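Local atomic coordinates of acyl-coenzyme A oxidase acox-1.1 (Caenorhabditis elegans, PDB entry 5K3H), a protein that catalyses the first step of peroxisomal beta-oxidation, using FAD and oxygen to desaturate fatty acyl-CoA thioesters and releasing hydrogen peroxide. Residues A49-I54 with Y99-E104; P55-S60 with L79-Q84. All blocks are in the same frame, centred on the assembly; numbering follows the deposited sequence.

Contact 1: residues A49-I54 with Y99-E104; sequences AKLAEI and YHLNNE
Leu51, near the end of helix 38-52, packs on Leu101 and Glu104 of helix 97-105 in a small, buried helix-to-helix contact within the N-terminal region. Its two methyls divide the work. CD1 lies against the root of Glu104, 3.6 Å from Glu104 CB, while CD2 meets Leu101 CD1 at 4.0 Å, the two leucine side chains crossing at about a right angle. A branched leucine suits the place because its fork serves two residues about one helical turn apart.

Glu104 is half greasy, half charged. CB and CG give Leu51 an apolar surface, and a bend at chi2 (-102°) turns the carboxylate along the same methyl, with Glu104 OE1 3.8 Å from Leu51 CD1. The acid is not stranded in this buried setting: OE1 forms a salt bridge with Arg623, and OE2 is hydrogen-bonded to Ser621 and Thr48. These partners probably help to keep it ionised.

Arg623, on helix 622-625, also lies on Leu51, so the contact adjoins a C-terminal helix. The contact joins two helices of the all-helical N-terminal domain of the acyl-CoA oxidase and dehydrogenase fold.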
loop_
_atom_site.group_PDB
_atom_site.type_symbol
_atom_site.label_atom_id
_atom_site.label_comp_id
_atom_site.label_asym_id
_atom_site.label_seq_id
_atom_site.Cartn_x
_atom_site.Cartn_y
_atom_site.Cartn_z
ATOM N N ALA B 49 -11.543 -9.656 29.398
ATOM C CA ALA B 49 -11.464 -9.293 30.808
ATOM C C ALA B 49 -10.579 -10.268 31.577
ATOM O O ALA B 49 -9.762 -9.858 32.410
ATOM C CB ALA B 49 -12.867 -9.253 31.406
ATOM N N LYS B 50 -10.683 -11.557 31.273
ATOM C CA LYS B 50 -9.821 -12.520 31.941
ATOM C C LYS B 50 -8.353 -12.249 31.617
ATOM O O LYS B 50 -7.498 -12.255 32.511
ATOM C CB LYS B 50 -10.233 -13.940 31.539
ATOM C CG LYS B 50 -9.407 -15.060 32.183
ATOM C CD LYS B 50 -9.526 -15.039 33.711
ATOM C CE LYS B 50 -8.901 -16.280 34.324
ATOM N NZ LYS B 50 -9.157 -16.354 35.805
ATOM N N LEU B 51 -8.039 -11.979 30.348
ATOM C CA LEU B 51 -6.648 -11.711 29.996
ATOM C C LEU B 51 -6.103 -10.467 30.707
ATOM O O LEU B 51 -4.893 -10.371 30.967
ATOM C CB LEU B 51 -6.524 -11.561 28.484
ATOM C CG LEU B 51 -6.705 -12.828 27.655
ATOM C CD1 LEU B 51 -6.980 -12.461 26.196
ATOM C CD2 LEU B 51 -5.501 -13.744 27.772
ATOM N N ALA B 52 -6.970 -9.515 31.049
ATOM C CA ALA B 52 -6.498 -8.343 31.778
ATOM C C ALA B 52 -5.901 -8.719 33.126
ATOM O O ALA B 52 -5.099 -7.950 33.672
ATOM C CB ALA B 52 -7.628 -7.323 31.961
ATOM N N GLU B 53 -6.284 -9.875 33.680
ATOM C CA GLU B 53 -5.760 -10.368 34.946
ATOM C C GLU B 53 -4.529 -11.243 34.777
ATOM O O GLU B 53 -4.016 -11.743 35.777
ATOM C CB GLU B 53 -6.805 -11.205 35.685
ATOM C CG GLU B 53 -8.140 -10.562 35.958
ATOM C CD GLU B 53 -9.120 -11.542 36.620
ATOM O OE1 GLU B 53 -8.830 -12.760 36.658
ATOM O OE2 GLU B 53 -10.202 -11.098 37.063
ATOM N N ILE B 54 -4.040 -11.457 33.558
ATOM C CA ILE B 54 -2.927 -12.383 33.344
ATOM C C ILE B 54 -1.801 -11.622 32.658
ATOM O O ILE B 54 -1.585 -11.785 31.449
ATOM C CB ILE B 54 -3.343 -13.592 32.490
ATOM C CG1 ILE B 54 -4.602 -14.265 33.017
ATOM C CG2 ILE B 54 -2.237 -14.614 32.415
ATOM C CD1 ILE B 54 -5.049 -15.404 32.114
ATOM N N TYR B 99 -9.475 -18.219 18.123
ATOM C CA TYR B 99 -9.142 -17.168 17.173
ATOM C C TYR B 99 -9.047 -15.819 17.885
ATOM O O TYR B 99 -8.077 -15.074 17.708
ATOM C CB TYR B 99 -10.199 -17.151 16.069
ATOM C CG TYR B 99 -9.914 -16.199 14.942
ATOM C CD1 TYR B 99 -8.817 -16.395 14.115
ATOM C CD2 TYR B 99 -10.733 -15.099 14.704
ATOM C CE1 TYR B 99 -8.544 -15.545 13.081
ATOM C CE2 TYR B 99 -10.466 -14.236 13.664
ATOM C CZ TYR B 99 -9.365 -14.462 12.856
ATOM O OH TYR B 99 -9.063 -13.603 11.813
ATOM N N HIS B 100 -10.037 -15.506 18.727
ATOM C CA HIS B 100 -9.993 -14.281 19.525
ATOM C C HIS B 100 -8.818 -14.282 20.504
ATOM O O HIS B 100 -8.053 -13.310 20.576
ATOM C CB HIS B 100 -11.322 -14.103 20.262
ATOM C CG HIS B 100 -11.357 -12.925 21.185
ATOM N ND1 HIS B 100 -11.183 -11.629 20.746
ATOM C CD2 HIS B 100 -11.630 -12.843 22.511
ATOM C CE1 HIS B 100 -11.298 -10.803 21.774
ATOM N NE2 HIS B 100 -11.561 -11.516 22.859
ATOM N N LEU B 101 -8.647 -15.375 21.253
ATOM C CA LEU B 101 -7.541 -15.471 22.197
ATOM C C LEU B 101 -6.201 -15.193 21.518
ATOM O O LEU B 101 -5.387 -14.410 22.025
ATOM C CB LEU B 101 -7.546 -16.865 22.840
ATOM C CG LEU B 101 -6.408 -17.309 23.763
ATOM C CD1 LEU B 101 -6.394 -16.541 25.080
ATOM C CD2 LEU B 101 -6.501 -18.817 23.995
ATOM N N ASN B 102 -5.970 -15.791 20.346
ATOM C CA ASN B 102 -4.706 -15.564 19.659
ATOM C C ASN B 102 -4.564 -14.110 19.206
ATOM O O ASN B 102 -3.464 -13.545 19.274
ATOM C CB ASN B 102 -4.553 -16.541 18.489
ATOM C CG ASN B 102 -4.109 -17.970 18.946
ATOM O OD1 ASN B 102 -3.664 -18.186 20.094
ATOM N ND2 ASN B 102 -4.246 -18.938 18.046
ATOM N N ASN B 103 -5.657 -13.481 18.744
ATOM C CA ASN B 103 -5.586 -12.075 18.314
ATOM C C ASN B 103 -5.169 -11.158 19.459
ATOM O O ASN B 103 -4.363 -10.244 19.257
ATOM C CB ASN B 103 -6.936 -11.595 17.774
ATOM C CG ASN B 103 -7.328 -12.246 16.479
ATOM O OD1 ASN B 103 -6.484 -12.641 15.677
ATOM N ND2 ASN B 103 -8.635 -12.366 16.263
ATOM N N GLU B 104 -5.750 -11.362 20.655
ATOM C CA GLU B 104 -5.373 -10.599 21.846
ATOM C C GLU B 104 -3.920 -10.853 22.225
ATOM O O GLU B 104 -3.144 -9.917 22.461
ATOM C CB GLU B 104 -6.270 -10.983 23.032
ATOM C CG GLU B 104 -7.669 -10.395 23.050
ATOM C CD GLU B 104 -7.810 -9.212 24.005
ATOM O OE1 GLU B 104 -6.885 -8.942 24.809
ATOM O OE2 GLU B 104 -8.838 -8.508 23.900
#

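Contact 2: residues P55-S60 with L79-Q84; sequences PELHDS and LTVLTQ
Beside Leu57, which reaches across to Val81 and Leu82, the flat imidazole of His58 carries Pro55 CA on one face, 3.6 Å above the ring and over its centre. The turn that brings them together is closed by the backbone bond from His58 N to Pro55 O, 3.0 Å long. Beyond the ring, NE2 is hydrogen-bonded to Leu51 O, tying the loop back to the helix it has just left; histidine suits this place by offering both a flat surface and a polar nitrogen. On the other segment, the Thr80 carbonyl takes two donors from the same face of its plane: Gln84 N, and Thr83 OG1, which lies 2.7 Å from Thr80 O and is tilted 26° out of that plane.

The apolar contact falls mainly on one methyl. Leu57 CD2 touches Val81 CG1 at 3.7 Å and Leu82 CD2 at 3.8 Å, so a single leucine tip engages two consecutive residues of helix 68-85. In the helical N-terminal domain this is how the connection between helices 38-52 and 68-85 folds back on the second of them. Valine fits because its short branches let the backbones approach closely: CG1 stands anti to the backbone N (chi1 -180°) and meets the leucine. Leu82, on the neighbouring position, meets the same methyl and also packs on helix 97-105.

Polar residues secure the loop's flank, Asp59 forming salt bridges with Lys78 and Arg626. Farther round the helix, Thr80 and Thr83 pack on Tyr661 and Met665 of the second subunit.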
loop_
_atom_site.group_PDB
_atom_site.type_symbol
_atom_site.label_atom_id
_atom_site.label_comp_id
_atom_site.label_asym_id
_atom_site.label_seq_id
_atom_site.Cartn_x
_atom_site.Cartn_y
_atom_site.Cartn_z
ATOM N N PRO B 55 -1.023 -10.835 33.392
ATOM C CA PRO B 55 -0.016 -9.994 32.735
ATOM C C PRO B 55 1.074 -10.786 32.028
ATOM O O PRO B 55 1.731 -10.238 31.129
ATOM C CB PRO B 55 0.546 -9.155 33.892
ATOM C CG PRO B 55 0.236 -9.951 35.136
ATOM C CD PRO B 55 -1.080 -10.616 34.845
ATOM N N GLU B 56 1.280 -12.059 32.382
ATOM C CA GLU B 56 2.262 -12.877 31.673
ATOM C C GLU B 56 1.852 -13.122 30.222
ATOM O O GLU B 56 2.694 -13.515 29.397
ATOM C CB GLU B 56 2.486 -14.209 32.410
ATOM C CG GLU B 56 1.241 -14.802 33.136
ATOM C CD GLU B 56 0.934 -14.142 34.492
ATOM O OE1 GLU B 56 1.770 -13.341 34.944
ATOM O OE2 GLU B 56 -0.134 -14.414 35.104
ATOM N N LEU B 57 0.588 -12.884 29.888
ATOM C CA LEU B 57 0.112 -13.014 28.522
ATOM C C LEU B 57 0.080 -11.680 27.780
ATOM O O LEU B 57 -0.542 -11.598 26.715
ATOM C CB LEU B 57 -1.269 -13.673 28.500
ATOM C CG LEU B 57 -1.305 -15.179 28.758
ATOM C CD1 LEU B 57 -2.713 -15.672 28.855
ATOM C CD2 LEU B 57 -0.588 -15.903 27.641
ATOM N N HIS B 58 0.669 -10.623 28.338
ATOM C CA HIS B 58 0.687 -9.323 27.677
ATOM C C HIS B 58 1.976 -9.109 26.888
ATOM O O HIS B 58 3.007 -9.737 27.153
ATOM C CB HIS B 58 0.520 -8.195 28.695
ATOM C CG HIS B 58 -0.771 -8.251 29.449
ATOM N ND1 HIS B 58 -1.057 -7.400 30.496
ATOM C CD2 HIS B 58 -1.869 -9.026 29.282
ATOM C CE1 HIS B 58 -2.266 -7.669 30.955
ATOM N NE2 HIS B 58 -2.779 -8.650 30.237
ATOM N N ASP B 59 1.903 -8.213 25.899
ATOM C CA ASP B 59 3.114 -7.782 25.220
ATOM C C ASP B 59 4.057 -7.192 26.256
ATOM O O ASP B 59 3.667 -6.300 27.015
ATOM C CB ASP B 59 2.802 -6.714 24.167
ATOM C CG ASP B 59 1.865 -7.194 23.071
ATOM O OD1 ASP B 59 1.709 -8.417 22.879
ATOM O OD2 ASP B 59 1.253 -6.325 22.413
ATOM N N SER B 60 5.304 -7.681 26.283
ATOM C CA SER B 60 6.266 -7.163 27.256
ATOM C C SER B 60 6.649 -5.723 26.940
ATOM O O SER B 60 6.965 -4.958 27.857
ATOM C CB SER B 60 7.518 -8.044 27.322
ATOM O OG SER B 60 8.127 -8.195 26.045
ATOM N N LEU B 79 3.423 -18.108 23.565
ATOM C CA LEU B 79 2.825 -19.334 23.058
ATOM C C LEU B 79 2.892 -20.454 24.097
ATOM O O LEU B 79 1.901 -21.162 24.316
ATOM C CB LEU B 79 3.524 -19.732 21.758
ATOM C CG LEU B 79 2.901 -20.764 20.826
ATOM C CD1 LEU B 79 1.467 -20.396 20.494
ATOM C CD2 LEU B 79 3.734 -20.801 19.559
ATOM N N THR B 80 4.038 -20.618 24.770
ATOM C CA THR B 80 4.140 -21.670 25.780
ATOM C C THR B 80 3.212 -21.396 26.962
ATOM O O THR B 80 2.580 -22.324 27.488
ATOM C CB THR B 80 5.585 -21.839 26.254
ATOM O OG1 THR B 80 6.051 -20.613 26.810
ATOM C CG2 THR B 80 6.509 -22.275 25.128
ATOM N N VAL B 81 3.102 -20.135 27.394
ATOM C CA VAL B 81 2.152 -19.820 28.460
ATOM C C VAL B 81 0.725 -20.148 28.031
ATOM O O VAL B 81 -0.066 -20.667 28.826
ATOM C CB VAL B 81 2.284 -18.350 28.879
ATOM C CG1 VAL B 81 1.293 -18.038 29.984
ATOM C CG2 VAL B 81 3.708 -18.060 29.313
ATOM N N LEU B 82 0.374 -19.865 26.767
ATOM C CA LEU B 82 -0.964 -20.198 26.269
ATOM C C LEU B 82 -1.260 -21.689 26.399
ATOM O O LEU B 82 -2.267 -22.075 26.993
ATOM C CB LEU B 82 -1.134 -19.777 24.808
ATOM C CG LEU B 82 -1.566 -18.349 24.453
ATOM C CD1 LEU B 82 -1.742 -18.235 22.914
ATOM C CD2 LEU B 82 -2.819 -17.877 25.209
ATOM N N THR B 83 -0.360 -22.547 25.908
ATOM C CA THR B 83 -0.624 -23.985 25.952
ATOM C C THR B 83 -0.834 -24.462 27.383
ATOM O O THR B 83 -1.535 -25.451 27.618
ATOM C CB THR B 83 0.544 -24.763 25.344
ATOM O OG1 THR B 83 1.710 -24.497 26.118
ATOM C CG2 THR B 83 0.844 -24.311 23.944
ATOM N N GLN B 84 -0.231 -23.762 28.343
ATOM C CA GLN B 84 -0.315 -24.085 29.763
ATOM C C GLN B 84 -1.606 -23.568 30.403
ATOM O O GLN B 84 -2.296 -24.317 31.105
ATOM C CB GLN B 84 0.934 -23.536 30.456
ATOM C CG GLN B 84 0.880 -23.433 31.970
ATOM C CD GLN B 84 2.105 -22.707 32.537
ATOM O OE1 GLN B 84 2.921 -22.141 31.785
ATOM N NE2 GLN B 84 2.221 -22.695 33.873
#

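Residues 49-54 run straight into 55-60, so contacts 1 and 2 are neighbours, with centres about 10 Å apart, and contact 2 is nested in the chain loop closed by contact 1. Their leucines join them: Leu51 CD2 lies 3.6 Å from Leu57 CD1, and Leu101 CD1 3.8 Å from Leu82 CD2, making one apolar cluster among the three helices 38-52, 68-85 and 97-105 and the 55-60 loop. All the touching residues of contact 1 are buried, and they include a carboxylate whose charge is probably balanced by Arg623. The closest contacts of contact 2 are aliphatic, yet it lies nearer the surface, with Val81 partly exposed and the dimer partner close by.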